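Local coordinates for NTF2-like Protein (Anabaena variabilis ATCC 29413, PDB 3DMC) that is of unknown function but has an NTF2-like, SnoaL-type domain, a fold whose relatives often hold small molecules or catalyse reactions in a pocket, at residues F18-F21 and T22-L25. Sequence-based numbering, arbitrary orientation.
Sequences FEFF and TQGL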
loop_
_atom_site.group_PDB
_atom_site.type_symbol
_atom_site.label_atom_id
_atom_site.label_comp_id
_atom_site.label_asym_id
_atom_site.label_seq_id
_atom_site.Cartn_x
_atom_site.Cartn_y
_atom_site.Cartn_z
ATOM N N PHE A 18 1.898 12.145 -9.449
ATOM C CA PHE A 18 1.765 12.359 -8.002
ATOM C C PHE A 18 1.725 13.859 -7.705
ATOM O O PHE A 18 0.999 14.317 -6.843
ATOM C CB PHE A 18 2.838 11.667 -7.174
ATOM C CG PHE A 18 2.416 11.443 -5.760
ATOM C CD1 PHE A 18 1.431 10.502 -5.471
ATOM C CD2 PHE A 18 2.955 12.187 -4.731
ATOM C CE1 PHE A 18 1.020 10.292 -4.175
ATOM C CE2 PHE A 18 2.531 11.992 -3.419
ATOM C CZ PHE A 18 1.556 11.028 -3.152
ATOM N N GLU A 19 2.466 14.634 -8.485
ATOM C CA GLU A 19 2.371 16.101 -8.362
ATOM C C GLU A 19 0.950 16.564 -8.648
ATOM O O GLU A 19 0.395 17.348 -7.914
ATOM C CB GLU A 19 3.329 16.787 -9.340
ATOM C CG GLU A 19 4.761 16.658 -8.933
ATOM C CD GLU A 19 5.169 17.656 -7.878
ATOM O OE1 GLU A 19 5.002 18.872 -8.101
ATOM O OE2 GLU A 19 5.644 17.227 -6.806
ATOM N N PHE A 20 0.359 16.087 -9.737
ATOM C CA PHE A 20 -1.007 16.508 -10.102
ATOM C C PHE A 20 -2.048 15.982 -9.101
ATOM O O PHE A 20 -3.080 16.619 -8.857
ATOM C CB PHE A 20 -1.399 16.176 -11.558
ATOM C CG PHE A 20 -0.584 16.940 -12.565
ATOM C CD1 PHE A 20 -0.127 18.194 -12.251
ATOM C CD2 PHE A 20 -0.253 16.401 -13.794
ATOM C CE1 PHE A 20 0.654 18.924 -13.142
ATOM C CE2 PHE A 20 0.530 17.127 -14.697
ATOM C CZ PHE A 20 0.981 18.391 -14.355
ATOM N N PHE A 21 -1.725 14.850 -8.485
ATOM C CA PHE A 21 -2.598 14.223 -7.467
ATOM C C PHE A 21 -2.547 15.081 -6.187
ATOM O O PHE A 21 -3.566 15.420 -5.584
ATOM C CB PHE A 21 -2.120 12.788 -7.205
ATOM C CG PHE A 21 -2.836 12.080 -6.110
ATOM C CD1 PHE A 21 -4.082 11.477 -6.307
ATOM C CD2 PHE A 21 -2.214 11.916 -4.884
ATOM C CE1 PHE A 21 -4.704 10.761 -5.261
ATOM C CE2 PHE A 21 -2.826 11.207 -3.859
ATOM C CZ PHE A 21 -4.041 10.644 -4.038
ATOM N N THR A 22 -1.341 15.520 -5.854
ATOM C CA THR A 22 -1.125 16.403 -4.705
ATOM C C THR A 22 -1.967 17.669 -4.903
ATOM O O THR A 22 -2.684 18.119 -4.011
ATOM C CB THR A 22 0.381 16.749 -4.536
ATOM O OG1 THR A 22 1.097 15.563 -4.166
ATOM C CG2 THR A 22 0.615 17.867 -3.486
ATOM N N GLN A 23 -1.850 18.220 -6.105
ATOM C CA GLN A 23 -2.543 19.478 -6.466
ATOM C C GLN A 23 -4.078 19.310 -6.394
ATOM O O GLN A 23 -4.806 20.172 -5.896
ATOM C CB GLN A 23 -2.113 19.935 -7.855
ATOM C CG GLN A 23 -2.799 21.185 -8.315
ATOM C CD GLN A 23 -2.261 21.687 -9.642
ATOM O OE1 GLN A 23 -1.264 21.178 -10.149
ATOM N NE2 GLN A 23 -2.915 22.702 -10.196
ATOM N N GLY A 24 -4.552 18.149 -6.835
ATOM C CA GLY A 24 -5.967 17.855 -6.813
ATOM C C GLY A 24 -6.474 17.765 -5.399
ATOM O O GLY A 24 -7.531 18.283 -5.050
ATOM N N LEU A 25 -5.687 17.124 -4.542
ATOM C CA LEU A 25 -6.090 16.981 -3.166
ATOM C C LEU A 25 -6.145 18.351 -2.498
ATOM O O LEU A 25 -7.023 18.620 -1.716
ATOM C CB LEU A 25 -5.109 16.128 -2.395
ATOM C CG LEU A 25 -5.222 14.638 -2.694
ATOM C CD1 LEU A 25 -4.155 13.928 -1.851
ATOM C CD2 LEU A 25 -6.631 14.152 -2.321
#
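Two donors of Thr-22 grip the carbonyl oxygen of Phe-18: the backbone N of Thr-22 lies 2.8 Å from Phe-18 O, and its OG1 gives a second bond of 3.0 Å to that oxygen. They arrive from opposite faces of the carbonyl plane. With OG1 anti to its own carbonyl carbon (chi1 -67°), the threonine hydroxyl turns back along the helix, a common way for a helical threonine to satisfy it on the carbonyl four residues back. Farther along, Leu-25 N donates to Phe-21 O at 2.9 Å; Leu-25 CG lies over one face of the Phe-21 ring, and its CD1 comes 3.6 Å from Phe-21 CE2; both residues are buried, as suits bulky apolar groups. Were Phe-21 an alanine, Leu-25 CD1 would probably lose its aromatic partner and a gap would open beside it. On the more open side, Gln-23 runs alongside Phe-20 and brings OE1 to the ring edge, 3.8 Å from CD1 of Phe-20. The backbone bonds from Phe-18/Thr-22 to Phe-21/Leu-25 follow the i to i+4 pattern of an alpha-helix; with Phe-18 stacked on Phe-92 and Leu-25 touching Ile-75, its apolar face packs against the curved sheet of an NTF2-like fold.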